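Local coordinates for Pol protein (Human T-cell leukemia virus type I, PDB 6TJU) that probably inserts viral DNA into host chromosomes through its integrase, whose C-terminal DNA-binding domain is the part modelled here, at residues A[33-39]-A[50-56]. Sequence-based numbering, arbitrary orientation.
Sequences QEAAGAA and WIPWRLL
Trp53 lays its indole over the backbone of Gly37: chi1 near -71° (m) and chi2 near -15° bring the six-membered ring centroid within 3.7 Å of Gly37 CA, a CH-pi contact almost along the ring normal. This is the C-terminal integrase domain, a small SH3-like beta barrel, and the contact spans three antiparallel strands, 33-35, 38-42 and 48-52, the first two joined by a type II turn from Ala35 to Ala38, with Gly37 at phi/psi 75/7°. Ala39 and Ile51 form a hydrogen-bonded pair, Ala39 N to Ile51 O at 2.9 Å and Ile51 N to Ala39 O at 2.8 Å. Next to it, Ala38 faces Pro52 as a non-hydrogen-bonded pair, CA to CA 4.1 Å. The ladder ends with Trp53 N on Gly37 O at 3.1 Å, where the chain turns into a 3-10 segment (53-54). Trp50 (chi1 m, chi2 106°) reaches across strand 38-42 on the face of Ala38, its CZ3 3.7 Å from Ala35 CB and its CE3 4.0 Å from Ala38 CB. On the opposite, buried face, Ala39 CB meets Leu56 CD1 at 3.8 Å, and both side chains touch Tyr13 of strand 12-15. Tyr13 OH also hydrogen-bonds Glu34 OE1, while a water accepts from Trp53 NE1 at 2.6 Å and lies 2.9 Å from Glu34 OE2 and 2.8 Å from Ala35 O.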
loop_
_atom_site.group_PDB
_atom_site.type_symbol
_atom_site.label_atom_id
_atom_site.label_comp_id
_atom_site.label_asym_id
_atom_site.label_seq_id
_atom_site.Cartn_x
_atom_site.Cartn_y
_atom_site.Cartn_z
ATOM N N GLN A 33 -6.121 4.013 5.063
ATOM C CA GLN A 33 -7.044 3.221 5.884
ATOM C C GLN A 33 -6.871 1.755 5.555
ATOM O O GLN A 33 -6.396 1.456 4.421
ATOM C CB GLN A 33 -8.483 3.634 5.615
ATOM C CG GLN A 33 -9.370 3.394 6.819
ATOM C CD GLN A 33 -10.561 4.259 6.583
ATOM O OE1 GLN A 33 -11.626 3.774 6.234
ATOM N NE2 GLN A 33 -10.321 5.558 6.647
ATOM N N GLU A 34 -7.280 0.922 6.521
ATOM C CA GLU A 34 -7.310 -0.566 6.476
ATOM C C GLU A 34 -8.756 -1.089 6.624
ATOM O O GLU A 34 -9.525 -0.533 7.396
ATOM C CB GLU A 34 -6.502 -1.132 7.644
ATOM C CG GLU A 34 -5.191 -0.442 7.884
ATOM C CD GLU A 34 -4.053 -1.263 7.350
ATOM O OE1 GLU A 34 -2.884 -0.981 7.689
ATOM O OE2 GLU A 34 -4.374 -2.185 6.596
ATOM N N ALA A 35 -9.097 -2.164 5.926
ATOM C CA ALA A 35 -10.387 -2.865 6.009
ATOM C C ALA A 35 -10.094 -4.346 5.888
ATOM O O ALA A 35 -8.918 -4.685 5.652
ATOM C CB ALA A 35 -11.282 -2.392 4.896
ATOM N N ALA A 36 -11.126 -5.182 6.000
ATOM C CA ALA A 36 -10.984 -6.642 5.872
ATOM C C ALA A 36 -10.474 -6.928 4.462
ATOM O O ALA A 36 -11.096 -6.496 3.490
ATOM C CB ALA A 36 -12.310 -7.342 6.149
ATOM N N GLY A 37 -9.327 -7.561 4.366
ATOM C CA GLY A 37 -8.760 -7.994 3.074
ATOM C C GLY A 37 -8.155 -6.904 2.190
ATOM O O GLY A 37 -7.796 -7.273 1.042
ATOM N N ALA A 38 -8.021 -5.636 2.621
ATOM C CA ALA A 38 -7.450 -4.572 1.755
ATOM C C ALA A 38 -6.940 -3.371 2.557
ATOM O O ALA A 38 -7.447 -3.120 3.658
ATOM C CB ALA A 38 -8.456 -4.126 0.714
ATOM N N ALA A 39 -5.964 -2.647 1.996
ATOM C CA ALA A 39 -5.509 -1.353 2.546
ATOM C C ALA A 39 -5.690 -0.271 1.488
ATOM O O ALA A 39 -5.562 -0.562 0.253
ATOM C CB ALA A 39 -4.073 -1.441 2.999
ATOM N N TRP A 50 -7.893 0.667 -3.023
ATOM C CA TRP A 50 -8.042 -0.457 -2.087
ATOM C C TRP A 50 -7.294 -1.651 -2.682
ATOM O O TRP A 50 -7.729 -2.193 -3.718
ATOM C CB TRP A 50 -9.526 -0.735 -1.850
ATOM C CG TRP A 50 -10.197 0.298 -1.012
ATOM C CD1 TRP A 50 -11.062 1.272 -1.423
ATOM C CD2 TRP A 50 -10.101 0.403 0.408
ATOM N NE1 TRP A 50 -11.499 1.999 -0.348
ATOM C CE2 TRP A 50 -10.912 1.492 0.790
ATOM C CE3 TRP A 50 -9.404 -0.319 1.384
ATOM C CZ2 TRP A 50 -11.055 1.874 2.127
ATOM C CZ3 TRP A 50 -9.533 0.074 2.700
ATOM C CH2 TRP A 50 -10.326 1.166 3.062
ATOM N N ILE A 51 -6.145 -1.969 -2.095
ATOM C CA ILE A 51 -5.256 -3.058 -2.570
ATOM C C ILE A 51 -5.519 -4.245 -1.674
ATOM O O ILE A 51 -5.388 -4.138 -0.455
ATOM C CB ILE A 51 -3.758 -2.708 -2.538
ATOM C CG1 ILE A 51 -3.440 -1.326 -3.106
ATOM C CG2 ILE A 51 -2.984 -3.816 -3.239
ATOM C CD1 ILE A 51 -3.668 -1.238 -4.590
ATOM N N PRO A 52 -5.833 -5.405 -2.277
ATOM C CA PRO A 52 -6.039 -6.612 -1.499
ATOM C C PRO A 52 -4.697 -7.039 -0.891
ATOM O O PRO A 52 -3.648 -6.743 -1.493
ATOM C CB PRO A 52 -6.559 -7.620 -2.518
ATOM C CG PRO A 52 -5.957 -7.162 -3.815
ATOM C CD PRO A 52 -5.919 -5.652 -3.736
ATOM N N TRP A 53 -4.788 -7.741 0.249
ATOM C CA TRP A 53 -3.631 -8.225 1.038
ATOM C C TRP A 53 -2.648 -9.020 0.168
ATOM O O TRP A 53 -1.444 -8.925 0.435
ATOM C CB TRP A 53 -4.085 -9.046 2.244
ATOM C CG TRP A 53 -4.724 -8.217 3.309
ATOM C CD1 TRP A 53 -4.681 -6.852 3.447
ATOM C CD2 TRP A 53 -5.464 -8.733 4.422
ATOM N NE1 TRP A 53 -5.402 -6.479 4.549
ATOM C CE2 TRP A 53 -5.868 -7.615 5.177
ATOM C CE3 TRP A 53 -5.813 -10.026 4.857
ATOM C CZ2 TRP A 53 -6.614 -7.771 6.350
ATOM C CZ3 TRP A 53 -6.559 -10.176 6.011
ATOM C CH2 TRP A 53 -6.947 -9.054 6.748
ATOM N N ARG A 54 -3.128 -9.836 -0.776
ATOM C CA ARG A 54 -2.241 -10.709 -1.552
ATOM C C ARG A 54 -1.301 -9.822 -2.379
ATOM O O ARG A 54 -0.255 -10.310 -2.711
ATOM C CB ARG A 54 -3.034 -11.723 -2.384
ATOM C CG ARG A 54 -3.786 -11.109 -3.550
ATOM C CD ARG A 54 -4.358 -12.178 -4.451
ATOM N NE ARG A 54 -4.677 -11.474 -5.672
ATOM C CZ ARG A 54 -5.760 -10.725 -5.814
ATOM N NH1 ARG A 54 -6.677 -10.665 -4.840
ATOM N NH2 ARG A 54 -5.934 -10.062 -6.950
ATOM N N LEU A 55 -1.636 -8.562 -2.661
ATOM C CA LEU A 55 -0.737 -7.634 -3.397
ATOM C C LEU A 55 -0.017 -6.626 -2.483
ATOM O O LEU A 55 0.443 -5.563 -2.983
ATOM C CB LEU A 55 -1.564 -6.966 -4.490
ATOM C CG LEU A 55 -2.123 -7.962 -5.500
ATOM C CD1 LEU A 55 -3.105 -7.255 -6.401
ATOM C CD2 LEU A 55 -1.037 -8.646 -6.323
ATOM N N LEU A 56 0.123 -6.970 -1.202
ATOM C CA LEU A 56 0.800 -6.131 -0.190
ATOM C C LEU A 56 1.887 -6.917 0.525
ATOM O O LEU A 56 1.768 -8.138 0.697
ATOM C CB LEU A 56 -0.180 -5.612 0.859
ATOM C CG LEU A 56 -1.262 -4.689 0.327
ATOM C CD1 LEU A 56 -2.179 -4.300 1.474
ATOM C CD2 LEU A 56 -0.614 -3.468 -0.302
HETATM O O HOH W 1 -6.144 -4.397 6.004
#